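Local structure of aminomethyltransferase (Bartonella henselae, 3GIR) at residues E122-L127 against D270-D275; Q181-L186 against D219-A224; C309-K314 against L378-L383. The protein belongs to the aminomethyltransferase (T-protein) family and joins a large N-terminal folate-binding-type domain to a smaller C-terminal barrel domain. One frame throughout, in Å; residues are numbered along the deposited sequence. Where two conformers were deposited one is given.

How the contacts relate
From the N terminus, the chain first supplies 122-127, the turn into strand 126-136. It then closes a local loop of 32 residues in contact 2, where helix 182-188 packs on strand 220-225. Only afterwards does 270-275 return to meet 122-127, so contact 1 closes a loop of 142 residues that contains all of contact 2. The two lie on opposite sides of the chain's centre, their nearest atoms about 17 Å apart. Contact 3 follows in series, pairing the first and last strands of the C-terminal barrel domain. It adjoins contact 1 through a probable hydrogen bond of 3.0 Å between D275 O and R310 N, which ties the two domains together.

Contact 1. Residues E122-L127 against D270-D275; sequences ERAGIL and DTTPID
I126 and P273 show how a contact between a strand's leading turn and a loop can be built from one backbone bond and a few well-placed carbon atoms. The two side chains run obliquely past one another, and the outer carbon of the pyrrolidine ring meets the isoleucine branch, with P273 CG 4.1 Å from I126 CG1. That branch stands anti to the carbonyl carbon of its own residue (chi1 -64°), which brings CG1 and CD1 close to T271 O. The same T271 O accepts the hydrogen bond from I126 N, at 3.1 Å. This bond is rather bent, with an N-H...O angle of 139°, and the donor is tilted from the carbonyl plane.

T272 divides its branches between two tasks. Its CG2 faces the other segment and lies 3.5 Å from A124 O, whereas OG1, turned away from that approach by a chi1 of 72°, accepts a nearly straight bond from D275 N at 3.2 Å, forming an ST motif. D275 answers in kind, its OD2 receiving T272 N from above the carboxylate plane. This reciprocal pair is consistent with a rigid turn at 272-275.

A124 O is buried here without a hydrogen-bond partner in the model. Carbon atoms approach it instead, T272 CA and P273 CD each lying 3.2 Å from A124 O, the former in a CA-H...O contact.

Within the folate-binding domain, the contact joins the turn before strand 126-136 of a five-stranded antiparallel sheet to the loop following helix 248-257. T271 OG1 accepts from T268 N, and I126 O is hydrogen-bonded to H263. I126 and P273 both lie on Y118 of strand 114-120, and helix 295-304 also packs here, F298 against P273 and S301 against T272.

Contact 2. Residues Q181-L186 against D219-A224; sequences QAAAVL and DGFEIA
Helix 182-186 and strand 220-224 pass with their axes 8.3 Å apart at closest approach and their N-to-C directions 48° from each other. The backbones come nearest where both elements begin, at A182 and G220, whose CA atoms are 5.7 Å apart. No direct hydrogen bond joins them, so packing does nearly all the work. The backbone angles at G220 would jam a CB against the preceding carbonyl O, which by itself calls for glycine, and the methyl of A182 rests against its CA.

F221 and L186 carry the contact. The leucine reaches over the ring from one side in a CH-pi contact, its CD2 standing 3.8 Å from the F221 ring centroid and almost on the normal. With CG anti to the backbone N (chi1 -167°), L186 spreads its two methyls along the strand: CD2 goes to the ring, and CD1 goes on to I223, 3.9 Å from I223 CD1. The ring also leans on the start of the helix, where F221 CE2 lies 3.7 Å from A183 CA in an oblique approach.

This is a helix packed on one face of the mixed sheet of the N-terminal domain. Strand 173-178, which leads into the helix, is the antiparallel neighbour of strand 220-225, and F221 and I223 are hydrogen-bonded through their backbones to its L177 and L175. The small side chains of A182 and A183 are consistent with the close approach of helix and strand, and A182 also touches L177.

At the N-terminal end of the helix a water links the two segments. It accepts from A183 N at 3.0 Å and lies 2.9 Å from D219 OD2, an oxygen that also forms a salt bridge with R212. A183 CB is 3.9 Å from D219 OD2.

Contact 3. Residues C309-K314 against L378-L383; sequences CRVGLK and LSVHSL
K314 and S379 form the regular core of this antiparallel strand pair, exchanging two backbone bonds: K314 N to S379 O at 2.8 Å and S379 N to K314 O at 3.0 Å. Farther along, H381 N donates to G312 O, also at 2.8 Å, coming from above the carbonyl plane. Between these bonds, L313 and V380 make a non-hydrogen-bonded pair. The strands then diverge, and a water spans the opening, accepting from G312 N and donating to H381 O.

Apolar contacts gather on the face that bears L313 and V380. Their side chains meet obliquely through L313 CD2 and V380 CG2. V380 CG1, anti to the backbone N at chi1 168°, reaches V311 CB at 4.0 Å, while the base of L313 is met by the CD2 branch of L378. L313 and L378 both continue onto V367 and L327, consistent with the buried side of the barrel domain. Strands 309-315 and 374-381 are the first and last of that domain, and the N-to-C directions of their short segments are 133° apart, well off strict antiparallel, consistent with a coiled barrel sheet.

G312 has no side chain, and L383 lies directly across its backbone, with L383 CG 3.8 Å from G312 CA. L383 CD1 extends on to R310, 3.6 Å from R310 NH1; R310 NE bonds to A276 O, and NH2 also has a partner outside the two segments.

Contacts of H381 mix polar and van der Waals kinds. Its ND1 donates to S382 O at 2.7 Å, on a lone pair and close to the ring plane, which fixes the ring's rotation. The extended chain of K314 passes obliquely by this ring, K314 CD lying 3.8 Å from H381 CD2. A water at the ring edge meets H381 NE2 and, weakly, K314 NZ, while F385 stacks on the imidazole.

Contact 1. Residues E122-L127 against D270-D275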
ATOM      1  N   GLU A 122     -16.643  -2.943 -13.099  1.00 23.22           N
ATOM      2  CA  GLU A 122     -17.982  -3.521 -13.171  1.00 24.69           C
ATOM      3  C   GLU A 122     -17.967  -5.023 -12.866  1.00 25.01           C
ATOM      4  O   GLU A 122     -18.965  -5.554 -12.368  1.00 24.98           O
ATOM      5  CB  GLU A 122     -18.670  -3.298 -14.568  1.00 25.46           C
ATOM      6  N   ARG A 123     -16.800  -5.653 -13.045  1.00 25.61           N
ATOM      7  CA  ARG A 123     -16.585  -7.076 -12.788  1.00 27.04           C
ATOM      8  C   ARG A 123     -15.926  -7.337 -11.445  1.00 25.04           C
ATOM      9  O   ARG A 123     -15.480  -8.447 -11.131  1.00 24.55           O
ATOM     10  CB  ARG A 123     -15.728  -7.639 -13.909  1.00 28.96           C
ATOM     11  CG  ARG A 123     -16.415  -7.497 -15.300  1.00 35.71           C
ATOM     12  CD  ARG A 123     -15.577  -7.909 -16.498  1.00 42.19           C
ATOM     13  NE  ARG A 123     -14.183  -7.429 -16.492  1.00 49.15           N
ATOM     14  CZ  ARG A 123     -13.768  -6.148 -16.459  1.00 53.15           C
ATOM     15  NH1 ARG A 123     -14.626  -5.098 -16.377  1.00 56.41           N
ATOM     16  NH2 ARG A 123     -12.459  -5.908 -16.493  1.00 52.01           N
ATOM     17  N   ALA A 124     -15.881  -6.285 -10.645  1.00 24.06           N
ATOM     18  CA  ALA A 124     -15.299  -6.300  -9.297  1.00 21.69           C
ATOM     19  C   ALA A 124     -13.810  -6.560  -9.279  1.00 21.49           C
ATOM     20  O   ALA A 124     -13.253  -6.896  -8.227  1.00 20.18           O
ATOM     21  CB  ALA A 124     -16.104  -7.274  -8.259  1.00 22.25           C
ATOM     22  N   GLY A 125     -13.119  -6.334 -10.420  1.00 20.48           N
ATOM     23  CA  GLY A 125     -11.669  -6.294 -10.411  1.00 20.25           C
ATOM     24  C   GLY A 125     -11.195  -5.003  -9.757  1.00 19.15           C
ATOM     25  O   GLY A 125     -11.902  -3.989  -9.715  1.00 18.23           O
ATOM     26  N   ILE A 126      -9.992  -5.050  -9.192  1.00 18.82           N
ATOM     27  CA  ILE A 126      -9.469  -3.928  -8.420  1.00 17.58           C
ATOM     28  C   ILE A 126      -8.711  -2.978  -9.317  1.00 18.30           C
ATOM     29  O   ILE A 126      -7.574  -3.235  -9.757  1.00 16.82           O
ATOM     30  CB  ILE A 126      -8.600  -4.417  -7.247  1.00 18.27           C
ATOM     31  CG1 ILE A 126      -9.413  -5.228  -6.232  1.00 17.67           C
ATOM     32  CG2 ILE A 126      -7.950  -3.179  -6.456  1.00 16.96           C
ATOM     33  CD1 ILE A 126      -8.554  -6.027  -5.254  1.00 19.13           C
ATOM     34  N   LEU A 127      -9.319  -1.818  -9.625  1.00 16.86           N
ATOM     35  CA  LEU A 127      -8.627  -0.784 -10.412  1.00 17.40           C
ATOM     36  C   LEU A 127      -7.448  -0.166  -9.618  1.00 17.98           C
ATOM     37  O   LEU A 127      -6.433   0.185 -10.204  1.00 18.17           O
ATOM     38  CB  LEU A 127      -9.608   0.355 -10.763  1.00 17.23           C
ATOM     39  CG  LEU A 127     -10.746  -0.146 -11.693  1.00 18.61           C
ATOM     40  CD1 LEU A 127     -11.931   0.873 -11.829  1.00 20.79           C
ATOM     41  CD2 LEU A 127     -10.101  -0.397 -13.110  1.00 21.80           C
ATOM     42  N   ASP A 270      -7.633  -7.566 -12.899  1.00 25.93           N
ATOM     43  CA  ASP A 270      -8.051  -8.959 -13.108  1.00 28.18           C
ATOM     44  C   ASP A 270      -8.287  -9.795 -11.836  1.00 26.62           C
ATOM     45  O   ASP A 270      -8.661 -10.984 -11.911  1.00 30.54           O
ATOM     46  CB  ASP A 270      -7.079  -9.632 -14.096  1.00 29.74           C
ATOM     47  CG  ASP A 270      -7.198  -9.039 -15.508  1.00 35.13           C
ATOM     48  OD1 ASP A 270      -8.335  -8.790 -15.966  1.00 42.67           O
ATOM     49  OD2 ASP A 270      -6.156  -8.798 -16.147  1.00 44.57           O
ATOM     50  N   THR A 271      -8.044  -9.226 -10.643  1.00 22.37           N
ATOM     51  CA  THR A 271      -8.224  -9.903  -9.405  1.00 21.36           C
ATOM     52  C   THR A 271      -9.315  -9.188  -8.643  1.00 20.32           C
ATOM     53  O   THR A 271      -9.235  -7.984  -8.381  1.00 20.29           O
ATOM     54  CB  THR A 271      -6.895  -9.845  -8.530  1.00 20.67           C
ATOM     55  OG1 THR A 271      -6.526  -8.487  -8.233  1.00 20.54           O
ATOM     56  CG2 THR A 271      -5.694 -10.536  -9.225  1.00 23.36           C
ATOM     57  N   THR A 272     -10.359  -9.902  -8.286  1.00 21.34           N
ATOM     58  CA  THR A 272     -11.360  -9.399  -7.389  1.00 21.35           C
ATOM     59  C   THR A 272     -10.870  -9.435  -5.950  1.00 20.52           C
ATOM     60  O   THR A 272      -9.880 -10.107  -5.675  1.00 20.25           O
ATOM     61  CB  THR A 272     -12.639 -10.222  -7.478  1.00 23.23           C
ATOM     62  OG1 THR A 272     -12.430 -11.512  -6.878  1.00 24.60           O
ATOM     63  CG2 THR A 272     -13.128 -10.329  -8.892  1.00 23.02           C
ATOM     64  N   PRO A 273     -11.563  -8.752  -5.011  1.00 19.79           N
ATOM     65  CA  PRO A 273     -11.137  -8.854  -3.639  1.00 19.33           C
ATOM     66  C   PRO A 273     -11.292 -10.276  -3.094  1.00 19.01           C
ATOM     67  O   PRO A 273     -10.610 -10.629  -2.150  1.00 20.34           O
ATOM     68  CB  PRO A 273     -12.065  -7.878  -2.875  1.00 20.47           C
ATOM     69  CG  PRO A 273     -12.408  -6.887  -3.912  1.00 21.34           C
ATOM     70  CD  PRO A 273     -12.579  -7.702  -5.188  1.00 21.60           C
ATOM     71  N   ILE A 274     -12.161 -11.062  -3.725  1.00 21.43           N
ATOM     72  CA  ILE A 274     -12.379 -12.428  -3.306  1.00 22.14           C
ATOM     73  C   ILE A 274     -11.114 -13.214  -3.616  1.00 20.09           C
ATOM     74  O   ILE A 274     -10.580 -13.888  -2.717  1.00 20.97           O
ATOM     75  CB  ILE A 274     -13.652 -13.042  -3.991  1.00 23.65           C
ATOM     76  CG1 ILE A 274     -14.953 -12.247  -3.637  1.00 25.88           C
ATOM     77  CG2 ILE A 274     -13.822 -14.506  -3.600  1.00 26.65           C
ATOM     78  CD1 ILE A 274     -15.065 -10.696  -4.164  1.00 25.76           C
ATOM     79  N   ASP A 275     -10.618 -13.116  -4.856  1.00 20.86           N
ATOM     80  CA  ASP A 275      -9.389 -13.831  -5.231  1.00 20.08           C
ATOM     81  C   ASP A 275      -8.225 -13.346  -4.340  1.00 19.34           C
ATOM     82  O   ASP A 275      -7.362 -14.097  -3.934  1.00 20.25           O
ATOM     83  CB  ASP A 275      -9.012 -13.524  -6.693  1.00 21.32           C
ATOM     84  CG  ASP A 275     -10.118 -13.790  -7.677  1.00 26.02           C
ATOM     85  OD1 ASP A 275     -10.874 -14.765  -7.413  1.00 28.07           O
ATOM     86  OD2 ASP A 275     -10.161 -13.026  -8.734  1.00 30.76           O
TER

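Contact 2. Residues Q181-L186 against D219-A224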
ATOM      1  N   GLN A 181      10.780   4.129  16.600  1.00 19.93           N
ATOM      2  CA  GLN A 181      11.137   5.447  17.073  1.00 20.15           C
ATOM      3  C   GLN A 181      10.448   6.589  16.347  1.00 19.87           C
ATOM      4  O   GLN A 181      10.686   7.762  16.592  1.00 20.03           O
ATOM      5  CB  GLN A 181      12.617   5.608  17.161  1.00 20.52           C
ATOM      6  CG  GLN A 181      13.322   4.609  18.068  1.00 23.67           C
ATOM      7  CD  GLN A 181      14.828   4.760  18.060  1.00 23.84           C
ATOM      8  OE1 GLN A 181      15.489   4.936  17.039  1.00 23.43           O
ATOM      9  NE2 GLN A 181      15.412   4.692  19.273  1.00 33.31           N
ATOM     10  N   ALA A 182       9.590   6.246  15.389  1.00 19.46           N
ATOM     11  CA  ALA A 182       8.971   7.277  14.577  1.00 19.20           C
ATOM     12  C   ALA A 182       8.172   8.298  15.397  1.00 19.94           C
ATOM     13  O   ALA A 182       8.249   9.492  15.129  1.00 19.45           O
ATOM     14  CB  ALA A 182       8.060   6.645  13.471  1.00 17.63           C
ATOM     15  N   ALA A 183       7.360   7.820  16.343  1.00 18.42           N
ATOM     16  CA  ALA A 183       6.535   8.673  17.202  1.00 19.53           C
ATOM     17  C   ALA A 183       7.376   9.609  18.039  1.00 18.78           C
ATOM     18  O   ALA A 183       7.046  10.782  18.146  1.00 20.86           O
ATOM     19  CB  ALA A 183       5.585   7.816  18.081  1.00 19.96           C
ATOM     20  N   ALA A 184       8.489   9.118  18.540  1.00 20.66           N
ATOM     21  CA  ALA A 184       9.381   9.946  19.328  1.00 20.38           C
ATOM     22  C   ALA A 184      10.062  11.011  18.467  1.00 21.83           C
ATOM     23  O   ALA A 184      10.126  12.188  18.830  1.00 22.49           O
ATOM     24  CB  ALA A 184      10.385   9.070  20.098  1.00 21.00           C
ATOM     25  N   VAL A 185      10.479  10.622  17.244  1.00 18.82           N
ATOM     26  CA  VAL A 185      11.065  11.555  16.288  1.00 19.91           C
ATOM     27  C   VAL A 185      10.051  12.671  15.970  1.00 19.74           C
ATOM     28  O   VAL A 185      10.427  13.857  15.939  1.00 20.46           O
ATOM     29  CB  VAL A 185      11.546  10.821  14.996  1.00 18.77           C
ATOM     30  CG1 VAL A 185      11.905  11.804  13.898  1.00 20.25           C
ATOM     31  CG2 VAL A 185      12.668   9.884  15.307  1.00 18.15           C
ATOM     32  N   LEU A 186       8.807  12.278  15.687  1.00 18.60           N
ATOM     33  CA  LEU A 186       7.761  13.208  15.361  1.00 19.81           C
ATOM     34  C   LEU A 186       7.599  14.227  16.487  1.00 22.02           C
ATOM     35  O   LEU A 186       7.611  15.422  16.248  1.00 22.06           O
ATOM     36  CB  LEU A 186       6.440  12.506  15.101  1.00 19.38           C
ATOM     37  CG  LEU A 186       5.326  13.253  14.470  1.00 21.99           C
ATOM     38  CD1 LEU A 186       5.609  13.508  12.994  1.00 21.56           C
ATOM     39  CD2 LEU A 186       4.035  12.618  14.698  1.00 21.27           C
ATOM     40  N   ASP A 219       4.731   0.793  13.693  1.00 18.13           N
ATOM     41  CA  ASP A 219       4.138   2.104  13.958  1.00 17.68           C
ATOM     42  C   ASP A 219       4.709   3.091  12.952  1.00 17.63           C
ATOM     43  O   ASP A 219       5.732   2.838  12.383  1.00 17.01           O
ATOM     44  CB  ASP A 219       4.414   2.533  15.433  1.00 19.14           C
ATOM     45  CG  ASP A 219       3.656   3.786  15.840  1.00 18.94           C
ATOM     46  OD1 ASP A 219       2.673   4.124  15.213  1.00 17.78           O
ATOM     47  OD2 ASP A 219       4.097   4.451  16.791  1.00 20.67           O
ATOM     48  N   GLY A 220       4.030   4.222  12.728  1.00 16.58           N
ATOM     49  CA  GLY A 220       4.514   5.179  11.757  1.00 16.76           C
ATOM     50  C   GLY A 220       3.450   6.161  11.379  1.00 15.48           C
ATOM     51  O   GLY A 220       2.265   6.013  11.725  1.00 16.67           O
ATOM     52  N   PHE A 221       3.889   7.118  10.563  1.00 15.40           N
ATOM     53  CA  PHE A 221       3.122   8.231  10.152  1.00 15.77           C
ATOM     54  C   PHE A 221       3.320   8.486   8.684  1.00 16.00           C
ATOM     55  O   PHE A 221       4.378   8.142   8.151  1.00 15.72           O
ATOM     56  CB  PHE A 221       3.445   9.517  10.959  1.00 14.85           C
ATOM     57  CG  PHE A 221       3.217   9.351  12.434  1.00 16.47           C
ATOM     58  CD1 PHE A 221       2.009   9.726  13.003  1.00 17.49           C
ATOM     59  CD2 PHE A 221       4.189   8.753  13.205  1.00 17.38           C
ATOM     60  CE1 PHE A 221       1.837   9.547  14.372  1.00 20.08           C
ATOM     61  CE2 PHE A 221       3.953   8.528  14.542  1.00 19.52           C
ATOM     62  CZ  PHE A 221       2.811   8.928  15.076  1.00 18.62           C
ATOM     63  N   GLU A 222       2.336   9.134   8.071  1.00 15.37           N
ATOM     64  CA  GLU A 222       2.499   9.731   6.724  1.00 15.02           C
ATOM     65  C   GLU A 222       2.159  11.212   6.854  1.00 16.07           C
ATOM     66  O   GLU A 222       1.132  11.577   7.501  1.00 17.02           O
ATOM     67  CB  GLU A 222       1.623   9.068   5.712  1.00 17.74           C
ATOM     68  CG  GLU A 222       1.950   7.617   5.460  1.00 18.76           C
ATOM     69  CD  GLU A 222       1.152   7.041   4.261  1.00 28.33           C
ATOM     70  OE1 GLU A 222       0.233   7.717   3.661  1.00 30.62           O
ATOM     71  OE2 GLU A 222       1.479   5.903   3.940  1.00 34.88           O
ATOM     72  N   ILE A 223       2.974  12.039   6.225  1.00 14.08           N
ATOM     73  CA  ILE A 223       2.807  13.500   6.276  1.00 14.62           C
ATOM     74  C   ILE A 223       2.727  14.035   4.836  1.00 15.31           C
ATOM     75  O   ILE A 223       3.659  13.841   4.075  1.00 16.57           O
ATOM     76  CB  ILE A 223       3.952  14.177   7.020  1.00 16.01           C
ATOM     77  CG1 ILE A 223       4.198  13.552   8.393  1.00 17.77           C
ATOM     78  CG2 ILE A 223       3.744  15.738   7.097  1.00 16.56           C
ATOM     79  CD1 ILE A 223       5.583  13.980   9.090  1.00 22.27           C
ATOM     80  N   ALA A 224       1.631  14.724   4.489  1.00 15.54           N
ATOM     81  CA  ALA A 224       1.405  15.319   3.199  1.00 15.88           C
ATOM     82  C   ALA A 224       1.410  16.819   3.409  1.00 17.50           C
ATOM     83  O   ALA A 224       0.771  17.310   4.345  1.00 18.25           O
ATOM     84  CB  ALA A 224       0.063  14.863   2.561  1.00 17.35           C
TER
HETATM   85  O   HOH W   1       6.920   4.912  16.654  1.00 19.09           O

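Contact 3. Residues C309-K314 against L378-L383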
ATOM      1  N   CYS A 309      -6.223 -17.843  -5.663  1.00 23.17           N
ATOM      2  CA  CYS A 309      -6.149 -17.367  -4.256  1.00 21.89           C
ATOM      3  C   CYS A 309      -4.800 -16.727  -3.989  1.00 18.99           C
ATOM      4  O   CYS A 309      -3.781 -17.375  -4.210  1.00 18.53           O
ATOM      5  CB  CYS A 309      -6.266 -18.468  -3.253  1.00 22.17           C
ATOM      6  SG  CYS A 309      -7.873 -19.318  -3.482  1.00 25.39           S
ATOM      7  N   ARG A 310      -4.790 -15.500  -3.437  1.00 17.39           N
ATOM      8  CA  ARG A 310      -3.530 -14.879  -3.024  1.00 18.26           C
ATOM      9  C   ARG A 310      -3.024 -15.477  -1.721  1.00 18.49           C
ATOM     10  O   ARG A 310      -3.758 -15.548  -0.692  1.00 20.48           O
ATOM     11  CB  ARG A 310      -3.715 -13.381  -2.808  1.00 18.32           C
ATOM     12  CG  ARG A 310      -2.364 -12.701  -2.449  1.00 18.47           C
ATOM     13  CD  ARG A 310      -2.579 -11.185  -2.304  1.00 20.21           C
ATOM     14  NE  ARG A 310      -3.530 -10.923  -1.207  1.00 19.52           N
ATOM     15  CZ  ARG A 310      -3.251 -10.835   0.088  1.00 22.36           C
ATOM     16  NH1 ARG A 310      -2.009 -10.845   0.572  1.00 24.57           N
ATOM     17  NH2 ARG A 310      -4.250 -10.644   0.936  1.00 22.83           N
ATOM     18  N   VAL A 311      -1.794 -15.994  -1.780  1.00 17.55           N
ATOM     19  CA  VAL A 311      -1.170 -16.621  -0.691  1.00 16.57           C
ATOM     20  C   VAL A 311       0.260 -16.150  -0.441  1.00 16.27           C
ATOM     21  O   VAL A 311       0.989 -15.747  -1.373  1.00 17.98           O
ATOM     22  CB  VAL A 311      -1.202 -18.216  -0.811  1.00 18.98           C
ATOM     23  CG1 VAL A 311      -2.645 -18.758  -0.868  1.00 19.31           C
ATOM     24  CG2 VAL A 311      -0.361 -18.691  -1.983  1.00 17.66           C
ATOM     25  N   GLY A 312       0.670 -16.271   0.828  1.00 16.91           N
ATOM     26  CA  GLY A 312       2.067 -16.190   1.142  1.00 16.92           C
ATOM     27  C   GLY A 312       2.793 -17.406   0.663  1.00 17.82           C
ATOM     28  O   GLY A 312       2.212 -18.514   0.680  1.00 17.48           O
ATOM     29  N   LEU A 313       4.060 -17.259   0.289  1.00 15.92           N
ATOM     30  CA  LEU A 313       4.896 -18.352  -0.173  1.00 15.44           C
ATOM     31  C   LEU A 313       6.268 -18.262   0.454  1.00 17.66           C
ATOM     32  O   LEU A 313       6.886 -17.209   0.432  1.00 18.41           O
ATOM     33  CB  LEU A 313       5.033 -18.297  -1.734  1.00 15.98           C
ATOM     34  CG  LEU A 313       3.747 -18.516  -2.500  1.00 16.18           C
ATOM     35  CD1 LEU A 313       3.897 -18.028  -4.013  1.00 16.94           C
ATOM     36  CD2 LEU A 313       3.269 -19.969  -2.453  1.00 16.27           C
ATOM     37  N   LYS A 314       6.772 -19.384   0.951  1.00 16.57           N
ATOM     38  CA  LYS A 314       8.114 -19.461   1.529  1.00 17.72           C
ATOM     39  C   LYS A 314       8.982 -20.349   0.689  1.00 18.90           C
ATOM     40  O   LYS A 314       8.860 -21.548   0.676  1.00 18.52           O
ATOM     41  CB  LYS A 314       8.065 -19.936   2.996  1.00 18.36           C
ATOM     42  CG  LYS A 314       9.373 -19.990   3.669  1.00 21.05           C
ATOM     43  CD  LYS A 314       9.321 -20.614   5.114  1.00 25.81           C
ATOM     44  CE  LYS A 314      10.748 -20.793   5.671  1.00 32.71           C
ATOM     45  NZ  LYS A 314      10.722 -21.160   7.155  1.00 38.25           N
ATOM     46  N   LEU A 378       8.461 -24.396  -2.945  1.00 17.72           N
ATOM     47  CA  LEU A 378       7.998 -23.316  -2.043  1.00 17.74           C
ATOM     48  C   LEU A 378       6.855 -23.923  -1.196  1.00 19.22           C
ATOM     49  O   LEU A 378       6.169 -24.818  -1.679  1.00 21.20           O
ATOM     50  CB  LEU A 378       7.350 -22.171  -2.785  1.00 18.68           C
ATOM     51  CG  LEU A 378       8.234 -21.481  -3.856  1.00 18.34           C
ATOM     52  CD1 LEU A 378       8.231 -22.230  -5.233  1.00 19.50           C
ATOM     53  CD2 LEU A 378       7.872 -20.026  -3.981  1.00 17.10           C
ATOM     54  N   SER A 379       6.614 -23.421   0.010  1.00 18.90           N
ATOM     55  CA  SER A 379       5.427 -23.856   0.706  0.50 17.08           C
ATOM     56  C   SER A 379       4.505 -22.663   0.929  1.00 16.77           C
ATOM     57  O   SER A 379       4.942 -21.512   1.207  1.00 18.74           O
ATOM     58  CB  SER A 379       5.828 -24.528   2.038  0.50 17.44           C
ATOM     59  OG  SER A 379       6.564 -23.626   2.864  0.50 15.00           O
ATOM     60  N   VAL A 380       3.225 -22.926   0.843  1.00 16.41           N
ATOM     61  CA  VAL A 380       2.249 -21.901   1.115  1.00 16.75           C
ATOM     62  C   VAL A 380       2.372 -21.551   2.599  1.00 19.33           C
ATOM     63  O   VAL A 380       2.535 -22.406   3.439  1.00 20.03           O
ATOM     64  CB  VAL A 380       0.818 -22.393   0.804  1.00 15.88           C
ATOM     65  CG1 VAL A 380      -0.253 -21.408   1.376  1.00 20.22           C
ATOM     66  CG2 VAL A 380       0.648 -22.698  -0.716  1.00 18.89           C
ATOM     67  N   HIS A 381       2.399 -20.259   2.918  1.00 17.41           N
ATOM     68  CA  HIS A 381       2.822 -19.752   4.220  1.00 19.09           C
ATOM     69  C   HIS A 381       1.830 -18.688   4.664  1.00 19.31           C
ATOM     70  O   HIS A 381       1.329 -17.890   3.883  1.00 17.92           O
ATOM     71  CB  HIS A 381       4.239 -19.183   4.189  1.00 18.00           C
ATOM     72  CG  HIS A 381       4.873 -18.936   5.527  1.00 21.51           C
ATOM     73  ND1 HIS A 381       4.557 -17.848   6.335  1.00 22.89           N
ATOM     74  CD2 HIS A 381       5.846 -19.609   6.170  1.00 24.62           C
ATOM     75  CE1 HIS A 381       5.296 -17.905   7.434  1.00 22.64           C
ATOM     76  NE2 HIS A 381       6.083 -18.960   7.364  1.00 25.52           N
ATOM     77  N   SER A 382       1.561 -18.670   5.990  1.00 19.76           N
ATOM     78  CA  SER A 382       0.757 -17.608   6.581  1.00 21.45           C
ATOM     79  C   SER A 382       1.353 -16.211   6.376  1.00 20.30           C
ATOM     80  O   SER A 382       2.558 -16.079   6.278  1.00 19.96           O
ATOM     81  CB  SER A 382       0.565 -17.860   8.101  1.00 21.22           C
ATOM     82  OG  SER A 382       1.795 -17.878   8.751  1.00 27.73           O
ATOM     83  N   LEU A 383       0.469 -15.227   6.318  1.00 20.14           N
ATOM     84  CA  LEU A 383       0.888 -13.819   6.300  1.00 20.41           C
ATOM     85  C   LEU A 383       0.323 -13.144   7.541  1.00 20.35           C
ATOM     86  O   LEU A 383      -0.753 -13.546   8.004  1.00 22.07           O
ATOM     87  CB  LEU A 383       0.367 -13.173   5.059  1.00 20.19           C
ATOM     88  CG  LEU A 383       0.925 -13.671   3.708  1.00 20.90           C
ATOM     89  CD1 LEU A 383       0.076 -13.042   2.572  1.00 20.47           C
ATOM     90  CD2 LEU A 383       2.441 -13.379   3.647  1.00 19.15           C
TER
HETATM   91  O   HOH W   2      -1.203 -17.670   2.731  1.00 27.15           O
HETATM   92  O   HOH W   3       8.158 -19.920   8.899  1.00 35.39           O